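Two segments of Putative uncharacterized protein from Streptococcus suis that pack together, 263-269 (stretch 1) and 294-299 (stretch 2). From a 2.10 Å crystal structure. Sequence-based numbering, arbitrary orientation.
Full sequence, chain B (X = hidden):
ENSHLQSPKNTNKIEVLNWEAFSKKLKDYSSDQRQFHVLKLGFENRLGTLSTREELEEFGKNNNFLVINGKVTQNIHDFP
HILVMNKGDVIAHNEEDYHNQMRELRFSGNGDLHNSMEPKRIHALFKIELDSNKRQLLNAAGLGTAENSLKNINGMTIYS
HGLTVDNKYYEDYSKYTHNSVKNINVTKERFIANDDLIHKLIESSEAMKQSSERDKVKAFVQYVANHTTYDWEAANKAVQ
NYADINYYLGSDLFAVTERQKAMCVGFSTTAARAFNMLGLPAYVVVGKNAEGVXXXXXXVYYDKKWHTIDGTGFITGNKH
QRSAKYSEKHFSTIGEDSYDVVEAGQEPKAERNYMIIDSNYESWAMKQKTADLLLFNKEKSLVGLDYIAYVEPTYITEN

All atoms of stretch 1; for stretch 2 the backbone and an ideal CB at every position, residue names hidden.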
ATOM      1  N   MET B 263      13.162  11.962   9.377  1.00 18.87           N
ATOM      2  CA  MET B 263      13.152  13.326   8.964  1.00 19.08           C
ATOM      3  C   MET B 263      12.648  14.211  10.070  1.00 19.76           C
ATOM      4  O   MET B 263      12.395  13.735  11.117  1.00 23.18           O
ATOM      5  CB  MET B 263      12.297  13.481   7.740  1.00 18.52           C
ATOM      6  CG  MET B 263      13.017  13.034   6.535  1.00 23.60           C
ATOM      7  SD  MET B 263      12.046  12.745   5.105  1.00 37.87           S
ATOM      8  CE  MET B 263      11.124  14.208   4.887  1.00 68.40           C
ATOM      9  N   CYS B 264      12.501  15.485   9.781  1.00 20.04           N
ATOM     10  CA  CYS B 264      12.221  16.498  10.779  1.00 20.82           C
ATOM     11  C   CYS B 264      11.035  16.229  11.716  1.00 21.02           C
ATOM     12  O   CYS B 264      11.166  16.387  12.883  1.00 21.69           O
ATOM     13  CB  CYS B 264      12.157  17.916  10.178  1.00 20.00           C
ATOM     14  SG  CYS B 264      10.811  18.261   9.051  1.00 20.00           S
ATOM     15  N   VAL B 265       9.909  15.822  11.174  1.00 20.53           N
ATOM     16  CA  VAL B 265       8.768  15.526  11.976  1.00 20.81           C
ATOM     17  C   VAL B 265       9.077  14.365  12.893  1.00 24.81           C
ATOM     18  O   VAL B 265       8.751  14.421  14.025  1.00 21.49           O
ATOM     19  CB  VAL B 265       7.486  15.288  11.166  1.00 27.89           C
ATOM     20  CG1 VAL B 265       6.365  14.836  12.071  1.00 20.61           C
ATOM     21  CG2 VAL B 265       7.081  16.554  10.448  1.00 24.28           C
ATOM     22  N   GLY B 266       9.756  13.350  12.393  1.00 20.36           N
ATOM     23  CA  GLY B 266      10.153  12.252  13.260  1.00 20.50           C
ATOM     24  C   GLY B 266      11.007  12.693  14.435  1.00 21.32           C
ATOM     25  O   GLY B 266      10.652  12.476  15.596  1.00 21.90           O
ATOM     26  N   PHE B 267      12.142  13.320  14.133  1.00 21.45           N
ATOM     27  CA  PHE B 267      12.981  13.917  15.175  1.00 22.31           C
ATOM     28  C   PHE B 267      12.188  14.748  16.185  1.00 23.05           C
ATOM     29  O   PHE B 267      12.355  14.589  17.385  1.00 25.48           O
ATOM     30  CB  PHE B 267      14.044  14.807  14.551  1.00 22.39           C
ATOM     31  CG  PHE B 267      15.249  14.072  14.043  1.00 26.52           C
ATOM     32  CD1 PHE B 267      16.403  14.002  14.812  1.00 22.77           C
ATOM     33  CD2 PHE B 267      15.248  13.501  12.776  1.00 21.26           C
ATOM     34  CE1 PHE B 267      17.531  13.357  14.334  1.00 22.60           C
ATOM     35  CE2 PHE B 267      16.374  12.850  12.284  1.00 23.82           C
ATOM     36  CZ  PHE B 267      17.520  12.781  13.059  1.00 21.73           C
ATOM     37  N   SER B 268      11.332  15.637  15.695  1.00 23.72           N
ATOM     38  CA  SER B 268      10.595  16.562  16.559  1.00 24.49           C
ATOM     39  C   SER B 268       9.543  15.845  17.411  1.00 30.06           C
ATOM     40  O   SER B 268       9.284  16.237  18.555  1.00 24.78           O
ATOM     41  CB  SER B 268       9.922  17.664  15.728  1.00 25.19           C
ATOM     42  OG  SER B 268      10.875  18.394  14.952  1.00 25.78           O
ATOM     43  N   THR B 269       8.931  14.799  16.862  1.00 23.24           N
ATOM     44  CA  THR B 269       7.911  14.052  17.610  1.00 23.47           C
ATOM     45  C   THR B 269       8.535  13.214  18.729  1.00 23.97           C
ATOM     46  O   THR B 269       8.039  13.189  19.861  1.00 24.73           O
ATOM     47  CB  THR B 269       7.102  13.138  16.687  1.00 22.64           C
ATOM     48  OG1 THR B 269       6.478  13.929  15.660  1.00 22.29           O
ATOM     49  CG2 THR B 269       6.058  12.364  17.479  1.00 22.96           C
ATOM     50  N   UNK B 294       9.639  23.820   3.777  1.00 30.38           N
ATOM     51  CA  UNK B 294       8.809  23.439   4.920  1.00 30.92           C
ATOM     52  C   UNK B 294       9.594  22.597   5.938  1.00 33.63           C
ATOM     53  O   UNK B 294      10.352  21.705   5.558  1.00 20.87           O
ATOM     54  CB  UNK B 294       7.581  22.664   4.438  1.00 30.92           C
ATOM     55  N   UNK B 295       9.421  22.888   7.222  1.00 29.42           N
ATOM     56  CA  UNK B 295      10.224  22.249   8.241  1.00 21.97           C
ATOM     57  C   UNK B 295       9.397  22.041   9.503  1.00 28.24           C
ATOM     58  O   UNK B 295       8.271  22.556   9.626  1.00 31.09           O
ATOM     59  CB  UNK B 295      11.473  23.080   8.543  1.00 21.97           C
ATOM     60  N   UNK B 296       9.957  21.283  10.440  1.00 25.97           N
ATOM     61  CA  UNK B 296       9.289  21.005  11.712  1.00 22.79           C
ATOM     62  C   UNK B 296      10.281  21.007  12.859  1.00 23.36           C
ATOM     63  O   UNK B 296      11.436  20.604  12.694  1.00 23.18           O
ATOM     64  CB  UNK B 296       8.559  19.662  11.654  1.00 22.79           C
ATOM     65  N   UNK B 297       9.831  21.483  14.017  1.00 24.12           N
ATOM     66  CA  UNK B 297      10.682  21.595  15.196  1.00 24.83           C
ATOM     67  C   UNK B 297       9.844  21.288  16.438  1.00 32.84           C
ATOM     68  O   UNK B 297       8.626  21.148  16.331  1.00 26.56           O
ATOM     69  CB  UNK B 297      11.313  22.986  15.290  1.00 24.83           C
ATOM     70  N   UNK B 298      10.471  21.202  17.611  1.00 26.06           N
ATOM     71  CA  UNK B 298       9.686  21.147  18.841  1.00 26.77           C
ATOM     72  C   UNK B 298       9.663  22.512  19.507  1.00 35.05           C
ATOM     73  O   UNK B 298      10.597  23.300  19.361  1.00 32.83           O
ATOM     74  CB  UNK B 298      10.249  20.096  19.799  1.00 26.77           C
ATOM     75  N   UNK B 299       8.576  22.788  20.214  1.00 32.25           N
ATOM     76  CA  UNK B 299       8.523  23.881  21.166  1.00 29.46           C
ATOM     77  C   UNK B 299       8.569  23.255  22.533  1.00 30.17           C
ATOM     78  O   UNK B 299       7.835  22.294  22.788  1.00 29.95           O
ATOM     79  CB  UNK B 299       7.279  24.752  20.982  1.00 29.46           C
TER

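Stretch 2 is a strand that runs nearly parallel to helix 264-269, with an angle of 4° between their directions and a closest approach of 6.9 Å between axes. The helix turns Cys264 and Ser268, one turn apart, toward the strand.

Position 294 points CA-to-CB sideways, and no atom of stretch 1 lies within 5.5 Å of the ideal CB. Stretch 1 sets little limit here. Phi of -61° is compatible with many residues, including proline. The residue is Pro294, and Pro294 CB comes no nearer than 7.2 Å, to Cys264 SG.

Position 295 also points sideways. Its ideal CB is 4.9 Å from Cys264 SG, so a longer side chain could turn back toward the sulfur. An aromatic ring or a medium aliphatic chain would suit. The residue is His295. With chi1 at t, its ring comes nearer than its CB does: His295 CE1 is 3.5 Å from Cys264 CB. Cys264 SG sits 4.4 Å from the centroid of the His295 ring, in an oblique sulfur-aromatic contact. His295 NE2 is hydrogen-bonded elsewhere in the structure.

Position 296 points toward the helix. Its ideal CB is 3.6 Å from Val265 CG2, 3.7 Å from Cys264 SG and 4.2 Å from Ser268 OG. These three atoms leave little room beyond the CB, so a small residue such as alanine, glycine or perhaps serine fits best. The residue is Ala296. Its CB packs at 3.7 Å against both Cys264 SG and Val265 CG2, an apolar contact. The backbone is close as well: Cys264 SG lies 3.4 Å from Ala296 N, and Ser268 OG lies 3.2 Å from Ala296 O. Neither pair is a hydrogen bond. Ser268 OG instead donates to Cys264 O at 2.9 Å, within the helix.

Position 297 points away, so stretch 1 would allow many side chains, including beta-branched ones that favor extended backbone. The residue is Thr297, with chi1 at p. Its backbone makes the close approach: Thr297 CA is 3.2 Å from Ser268 OG.

Position 298 points sideways, with its ideal CB 4.2 Å from Ser268 O. A small residue would fit beside the helix backbone, and a larger one could also suit if it turned aside. The residue is Ala298, which lies alongside Ser268.

Position 299 is out of reach of stretch 1, which leaves the choice open. The residue is Arg299, whose guanidinium group is hydrogen-bonded elsewhere in the structure.

Stretch 2 294-299: PHATAR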
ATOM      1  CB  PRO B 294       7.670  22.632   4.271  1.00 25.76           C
ATOM      2  CG  PRO B 294       7.664  23.081   2.807  1.00 20.92           C
ATOM      3  CD  PRO B 294       9.110  23.274   2.514  1.00 29.43           C
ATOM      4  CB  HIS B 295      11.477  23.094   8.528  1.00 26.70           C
ATOM      5  CG  HIS B 295      12.541  22.370   9.297  1.00 30.82           C
ATOM      6  ND1 HIS B 295      13.179  21.246   8.810  1.00 30.91           N
ATOM      7  CD2 HIS B 295      13.081  22.612  10.516  1.00 31.83           C
ATOM      8  CE1 HIS B 295      14.071  20.834   9.697  1.00 22.23           C
ATOM      9  NE2 HIS B 295      14.026  21.640  10.741  1.00 23.01           N
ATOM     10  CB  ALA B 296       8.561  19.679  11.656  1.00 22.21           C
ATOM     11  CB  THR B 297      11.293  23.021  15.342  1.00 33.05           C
ATOM     12  OG1 THR B 297      10.234  23.983  15.453  1.00 26.01           O
ATOM     13  CG2 THR B 297      12.177  23.385  14.146  1.00 27.22           C
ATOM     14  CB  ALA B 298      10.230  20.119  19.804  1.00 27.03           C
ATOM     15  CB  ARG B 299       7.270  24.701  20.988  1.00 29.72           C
ATOM     16  CG  ARG B 299       7.345  25.639  19.816  1.00 37.79           C
ATOM     17  CD  ARG B 299       7.025  27.037  20.275  1.00 45.58           C
ATOM     18  NE  ARG B 299       8.170  27.911  20.166  1.00 48.70           N
ATOM     19  CZ  ARG B 299       8.268  29.100  20.743  1.00 38.75           C
ATOM     20  NH1 ARG B 299       9.368  29.802  20.563  1.00 31.99           N
ATOM     21  NH2 ARG B 299       7.284  29.579  21.498  1.00 39.68           N
TER
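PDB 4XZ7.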